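PDB 3TW9: putative dehydratase from Salmonella enterica subsp. enterica serovar Enteritidis, which dehydrates D-gluconate to 2-dehydro-3-deoxy-D-gluconate with low activity in vitro, using one magnesium ion per subunit, and probably has no significant role in gluconate breakdown in the cell. Local coordinates for residues P332-A337 with M364-S369; D163-R168 with D233-K238. All blocks are in the same frame, centred on the assembly; numbering follows the deposited sequence.

Contact 1: residues P332-A337 with M364-S369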
loop_
_atom_site.group_PDB
_atom_site.type_symbol
_atom_site.label_atom_id
_atom_site.label_comp_id
_atom_site.label_asym_id
_atom_site.label_seq_id
_atom_site.Cartn_x
_atom_site.Cartn_y
_atom_site.Cartn_z
ATOM N N PRO C 332 2.193 -5.626 7.181
ATOM C CA PRO C 332 3.147 -4.527 6.975
ATOM C C PRO C 332 4.052 -4.643 5.756
ATOM O O PRO C 332 4.399 -3.609 5.159
ATOM C CB PRO C 332 3.973 -4.534 8.265
ATOM C CG PRO C 332 3.803 -5.931 8.799
ATOM C CD PRO C 332 2.392 -6.270 8.493
ATOM N N ALA C 333 4.436 -5.865 5.366
ATOM C CA ALA C 333 5.332 -6.039 4.217
ATOM C C ALA C 333 4.662 -5.583 2.921
ATOM O O ALA C 333 5.314 -4.985 2.067
ATOM C CB ALA C 333 5.795 -7.479 4.087
ATOM N N ARG C 334 3.377 -5.871 2.785
ATOM C CA ARG C 334 2.572 -5.433 1.653
ATOM C C ARG C 334 2.539 -3.904 1.570
ATOM O O ARG C 334 2.700 -3.325 0.483
ATOM C CB ARG C 334 1.143 -5.990 1.780
ATOM C CG ARG C 334 0.601 -6.579 0.516
ATOM C CD ARG C 334 0.060 -5.529 -0.401
ATOM N NE ARG C 334 0.466 -5.796 -1.774
ATOM C CZ ARG C 334 -0.224 -5.455 -2.859
ATOM N NH1 ARG C 334 -1.389 -4.825 -2.769
ATOM N NH2 ARG C 334 0.266 -5.758 -4.048
ATOM N N LYS C 335 2.362 -3.255 2.714
ATOM C CA LYS C 335 2.336 -1.783 2.776
ATOM C C LYS C 335 3.672 -1.218 2.350
ATOM O O LYS C 335 3.717 -0.232 1.603
ATOM C CB LYS C 335 1.945 -1.278 4.164
ATOM C CG LYS C 335 0.512 -1.585 4.490
ATOM C CD LYS C 335 0.144 -1.007 5.828
ATOM C CE LYS C 335 -1.237 -1.516 6.218
ATOM N NZ LYS C 335 -1.438 -1.333 7.686
ATOM N N LEU C 336 4.750 -1.886 2.781
ATOM C CA LEU C 336 6.096 -1.451 2.467
ATOM C C LEU C 336 6.383 -1.656 0.965
ATOM O O LEU C 336 6.987 -0.806 0.326
ATOM C CB LEU C 336 7.083 -2.234 3.334
ATOM C CG LEU C 336 8.587 -2.138 3.057
ATOM C CD1 LEU C 336 9.055 -0.682 2.989
ATOM C CD2 LEU C 336 9.285 -2.867 4.186
ATOM N N ALA C 337 5.937 -2.785 0.420
ATOM C CA ALA C 337 6.081 -3.078 -1.021
ATOM C C ALA C 337 5.405 -1.980 -1.852
ATOM O O ALA C 337 5.972 -1.477 -2.813
ATOM C CB ALA C 337 5.447 -4.435 -1.343
ATOM N N MET C 364 6.958 -15.246 -1.304
ATOM C CA MET C 364 6.662 -15.487 -2.710
ATOM C C MET C 364 5.259 -15.057 -3.114
ATOM O O MET C 364 5.059 -14.610 -4.230
ATOM C CB MET C 364 6.971 -16.948 -3.069
ATOM C CG MET C 364 8.472 -17.220 -3.072
ATOM S SD MET C 364 8.809 -18.964 -3.407
ATOM C CE MET C 364 10.607 -18.947 -3.398
ATOM N N HIS C 365 4.289 -15.170 -2.207
ATOM C CA HIS C 365 2.954 -14.586 -2.439
ATOM C C HIS C 365 2.985 -13.064 -2.564
ATOM O O HIS C 365 2.287 -12.485 -3.397
ATOM C CB HIS C 365 1.951 -14.997 -1.356
ATOM C CG HIS C 365 1.468 -16.406 -1.503
ATOM N ND1 HIS C 365 0.294 -16.726 -2.140
ATOM C CD2 HIS C 365 2.023 -17.586 -1.131
ATOM C CE1 HIS C 365 0.134 -18.037 -2.145
ATOM N NE2 HIS C 365 1.173 -18.583 -1.546
ATOM N N LEU C 366 3.792 -12.427 -1.722
ATOM C CA LEU C 366 4.080 -11.003 -1.926
ATOM C C LEU C 366 4.739 -10.787 -3.294
ATOM O O LEU C 366 4.294 -9.932 -4.063
ATOM C CB LEU C 366 4.971 -10.497 -0.796
ATOM C CG LEU C 366 4.288 -10.406 0.579
ATOM C CD1 LEU C 366 5.338 -10.305 1.641
ATOM C CD2 LEU C 366 3.322 -9.222 0.685
ATOM N N ASP C 367 5.771 -11.571 -3.602
ATOM C CA ASP C 367 6.546 -11.420 -4.837
ATOM C C ASP C 367 5.629 -11.490 -6.070
ATOM O O ASP C 367 5.762 -10.696 -6.987
ATOM C CB ASP C 367 7.540 -12.573 -4.972
ATOM C CG ASP C 367 8.702 -12.463 -4.040
ATOM O OD1 ASP C 367 9.043 -11.331 -3.580
ATOM O OD2 ASP C 367 9.314 -13.515 -3.779
ATOM N N LEU C 368 4.722 -12.469 -6.091
ATOM C CA LEU C 368 3.857 -12.690 -7.261
ATOM C C LEU C 368 2.846 -11.568 -7.459
ATOM O O LEU C 368 2.419 -11.298 -8.595
ATOM C CB LEU C 368 3.151 -14.060 -7.154
ATOM C CG LEU C 368 2.932 -14.963 -8.365
ATOM C CD1 LEU C 368 4.176 -15.150 -9.253
ATOM C CD2 LEU C 368 2.405 -16.313 -7.890
ATOM N N SER C 369 2.487 -10.878 -6.371
ATOM C CA SER C 369 1.470 -9.842 -6.434
ATOM C C SER C 369 1.997 -8.395 -6.451
ATOM O O SER C 369 1.196 -7.471 -6.432
ATOM C CB SER C 369 0.457 -10.002 -5.289
ATOM O OG SER C 369 1.133 -9.993 -4.049
HETATM O O HOH W 1 2.382 -7.954 -2.744
HETATM O O HOH W 2 -0.446 -4.945 -6.324
#
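Leu366 reaches across to Ala333 and Arg334 with its two methyl groups, one for each residue. This is the apolar part of the contact. CD1 of Leu366 lies 3.8 Å from CB of Ala333. CD2 of Leu366 lies 3.8 Å from CG of Arg334, so it packs on the aliphatic base of the arginine, near the helix backbone. The leucine CG stands anti to its own carbonyl carbon (chi1 -70°), and the branch is carried out from segment 364-369 toward helix 330-342.

The polar part is mostly carried by water. NE of Arg334 donates to water 1 at 3.0 Å, and water 1 donates to OG of Ser369 at 2.7 Å. Water 2 lies at the edge of the Arg334 guanidinium, in its plane. It also lies 3.0 Å from Ser369 O, a bond that is not settled because the water has other acceptors in reach. Its distance from Arg334 NH2 is unusually short and should be read with caution. NH2 of Arg334 also comes within 3.1 Å of Ser369 O directly. The arginine chain bends at chi2 and chi3, and this brings its charged end to Ser369.

The two helix segments run roughly parallel, 10.8 Å apart at closest approach and crossing at -29°. They belong to helices 330-342 and 357-369, which follow strands 319-320 and 346-347. These strands pair in parallel, so the contact joins consecutive outer helices of the enolase-type barrel. Leu368 and Met364 face strand 147-152, and Leu336 packs on helix 305-313. Lys335, beside the contact, forms salt bridges with Glu94 and with Glu341 of the second subunit.

Contact 2: residues D163-R168 with D233-K238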
loop_
_atom_site.group_PDB
_atom_site.type_symbol
_atom_site.label_atom_id
_atom_site.label_comp_id
_atom_site.label_asym_id
_atom_site.label_seq_id
_atom_site.Cartn_x
_atom_site.Cartn_y
_atom_site.Cartn_z
ATOM N N ASP C 163 33.667 -22.067 -9.326
ATOM C CA ASP C 163 33.067 -23.353 -9.695
ATOM C C ASP C 163 31.621 -23.454 -9.217
ATOM O O ASP C 163 30.791 -24.029 -9.912
ATOM C CB ASP C 163 33.866 -24.541 -9.123
ATOM C CG ASP C 163 35.259 -24.695 -9.749
ATOM O OD1 ASP C 163 35.593 -23.986 -10.726
ATOM O OD2 ASP C 163 36.033 -25.535 -9.239
ATOM N N ASN C 164 31.333 -22.914 -8.023
ATOM C CA ASN C 164 29.972 -22.897 -7.490
ATOM C C ASN C 164 29.044 -22.060 -8.385
ATOM O O ASN C 164 27.925 -22.477 -8.657
ATOM C CB ASN C 164 29.930 -22.432 -6.020
ATOM C CG ASN C 164 30.469 -23.472 -5.058
ATOM O OD1 ASN C 164 30.694 -24.623 -5.431
ATOM N ND2 ASN C 164 30.695 -23.066 -3.813
ATOM N N ILE C 165 29.545 -20.920 -8.875
ATOM C CA ILE C 165 28.825 -20.033 -9.802
ATOM C C ILE C 165 28.524 -20.766 -11.092
ATOM O O ILE C 165 27.394 -20.758 -11.551
ATOM C CB ILE C 165 29.605 -18.711 -10.139
ATOM C CG1 ILE C 165 29.817 -17.848 -8.891
ATOM C CG2 ILE C 165 28.828 -17.865 -11.153
ATOM C CD1 ILE C 165 30.807 -16.734 -9.106
ATOM N N ARG C 166 29.541 -21.423 -11.657
ATOM C CA ARG C 166 29.350 -22.276 -12.839
ATOM C C ARG C 166 28.283 -23.346 -12.611
ATOM O O ARG C 166 27.354 -23.479 -13.421
ATOM C CB ARG C 166 30.682 -22.894 -13.288
ATOM C CG ARG C 166 31.611 -21.889 -13.971
ATOM C CD ARG C 166 32.659 -22.573 -14.839
ATOM N NE ARG C 166 33.380 -21.605 -15.661
ATOM C CZ ARG C 166 34.511 -21.006 -15.300
ATOM N NH1 ARG C 166 35.068 -21.274 -14.121
ATOM N NH2 ARG C 166 35.087 -20.134 -16.120
ATOM N N ALA C 167 28.396 -24.075 -11.499
ATOM C CA ALA C 167 27.402 -25.080 -11.115
ATOM C C ALA C 167 25.993 -24.496 -11.013
ATOM O O ALA C 167 25.025 -25.093 -11.497
ATOM C CB ALA C 167 27.802 -25.762 -9.805
ATOM N N ARG C 168 25.867 -23.314 -10.408
ATOM C CA ARG C 168 24.521 -22.737 -10.242
ATOM C C ARG C 168 23.966 -22.220 -11.573
ATOM O O ARG C 168 22.754 -22.297 -11.814
ATOM C CB ARG C 168 24.491 -21.629 -9.160
ATOM C CG ARG C 168 24.901 -22.068 -7.746
ATOM C CD ARG C 168 23.928 -23.021 -7.026
ATOM N NE ARG C 168 24.104 -24.442 -7.368
ATOM C CZ ARG C 168 25.123 -25.221 -6.988
ATOM N NH1 ARG C 168 25.149 -26.494 -7.357
ATOM N NH2 ARG C 168 26.118 -24.760 -6.248
ATOM N N ASP C 233 36.584 -8.168 -11.017
ATOM C CA ASP C 233 37.348 -8.061 -12.257
ATOM C C ASP C 233 37.574 -9.469 -12.837
ATOM O O ASP C 233 37.243 -9.741 -14.012
ATOM C CB ASP C 233 38.670 -7.327 -12.035
ATOM C CG ASP C 233 39.383 -7.031 -13.341
ATOM O OD1 ASP C 233 38.918 -6.158 -14.102
ATOM O OD2 ASP C 233 40.400 -7.692 -13.612
ATOM N N HIS C 234 38.063 -10.368 -11.986
ATOM C CA HIS C 234 38.274 -11.776 -12.363
ATOM C C HIS C 234 37.006 -12.488 -12.824
ATOM O O HIS C 234 37.010 -13.122 -13.867
ATOM C CB HIS C 234 38.901 -12.600 -11.232
ATOM C CG HIS C 234 39.089 -14.041 -11.600
ATOM N ND1 HIS C 234 40.127 -14.473 -12.398
ATOM C CD2 HIS C 234 38.340 -15.139 -11.330
ATOM C CE1 HIS C 234 40.029 -15.778 -12.577
ATOM N NE2 HIS C 234 38.952 -16.206 -11.942
ATOM N N LEU C 235 35.935 -12.401 -12.039
ATOM C CA LEU C 235 34.693 -13.063 -12.393
ATOM C C LEU C 235 34.105 -12.497 -13.673
ATOM O O LEU C 235 33.602 -13.247 -14.488
ATOM C CB LEU C 235 33.668 -12.974 -11.247
ATOM C CG LEU C 235 33.993 -13.749 -9.960
ATOM C CD1 LEU C 235 32.955 -13.483 -8.901
ATOM C CD2 LEU C 235 34.158 -15.256 -10.212
ATOM N N ARG C 236 34.166 -11.185 -13.874
ATOM C CA ARG C 236 33.658 -10.644 -15.142
ATOM C C ARG C 236 34.528 -11.066 -16.340
ATOM O O ARG C 236 34.016 -11.274 -17.442
ATOM C CB ARG C 236 33.492 -9.124 -15.101
ATOM C CG ARG C 236 32.301 -8.678 -14.253
ATOM C CD ARG C 236 30.984 -9.231 -14.797
ATOM N NE ARG C 236 29.849 -8.529 -14.181
ATOM C CZ ARG C 236 28.588 -8.951 -14.178
ATOM N NH1 ARG C 236 28.268 -10.124 -14.732
ATOM N NH2 ARG C 236 27.646 -8.213 -13.592
ATOM N N ASN C 237 35.827 -11.216 -16.110
ATOM C CA ASN C 237 36.731 -11.637 -17.190
ATOM C C ASN C 237 36.447 -13.056 -17.643
ATOM O O ASN C 237 36.495 -13.362 -18.837
ATOM C CB ASN C 237 38.197 -11.482 -16.783
ATOM C CG ASN C 237 38.686 -10.032 -16.879
ATOM O OD1 ASN C 237 38.063 -9.188 -17.527
ATOM N ND2 ASN C 237 39.808 -9.745 -16.227
ATOM N N LYS C 238 36.113 -13.905 -16.683
ATOM C CA LYS C 238 35.834 -15.304 -16.951
ATOM C C LYS C 238 34.405 -15.613 -17.376
ATOM O O LYS C 238 34.179 -16.503 -18.200
ATOM C CB LYS C 238 36.205 -16.164 -15.724
ATOM C CG LYS C 238 37.688 -16.160 -15.351
ATOM C CD LYS C 238 38.502 -17.103 -16.233
ATOM C CE LYS C 238 39.990 -16.971 -15.944
ATOM N NZ LYS C 238 40.801 -17.978 -16.686
#
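Ile165 and Leu235 meet by their methyl ends, and this small patch is the apolar heart of the contact. CD1 of Ile165 lies 3.8 Å from CD2 of Leu235 and 3.9 Å from CD1 of Leu235. One isoleucine methyl therefore sits against both branches of the leucine. The Ile165 conformation explains the reach: CG1 is anti to the carbonyl carbon (chi1 -63°), and chi2 of 167° extends CD1 outward toward Leu235. The Leu235 side chain lies obliquely to the isoleucine, and its forked end closes the distance between backbones whose CA atoms are 9.5 Å apart at Ile165 and Leu235.

The second pair is looser. The Arg166 chain is extended from CG to NE, so its guanidinium arrives beside the start of the Lys238 side chain. NH2 of Arg166 stands 4.1 Å from CB of Lys238. Lys238 bends at chi2 (-80°) and leads its amine away, leaving Arg166 NH2 and Lys238 NZ 6.1 Å apart. This separation probably eases the meeting of like charges. The CG of Lys238 also lies over one face of the His234 ring in its own helix. Glu162, in the preceding turn of helix 158-171, forms a salt bridge with Arg166 NH1 and accepts a hydrogen bond from His234 NE2, so it links the two helices.

Helix 158-171 follows strand 147-152. Helix 221-239 comes after strand 175-177, beyond a long, partly unmodelled excursion and the short strand 217-218. Strands 147-152 and 175-177 are a parallel pair in the barrel wall, and the contact joins their neighbouring outer helices. Ile165 and Leu235 both touch Cys178. Leu239 touches Ile165 and Arg166, and Leu235 packs on Phe245 of strand 244-248.

Overall arrangement
Both contacts join outer helices that follow adjacent, parallel-paired strands of the same barrel, and contact 2 closes before contact 1 opens along the chain. They do not touch: their centres lie 32 Å apart and their nearest atoms about 14 Å apart. Strand 147-152 precedes helix 158-171 of contact 2, and Met364 and Leu368 of segment 364-369 pack on it. Neither contact contains an annotated substrate or magnesium ligand. The side chain of Ala333 in contact 1 is about 10 Å from that of His350, a substrate-binding residue. The side chain of Ile165 in contact 2 is about 9 Å from that of His152, which probably binds substrate.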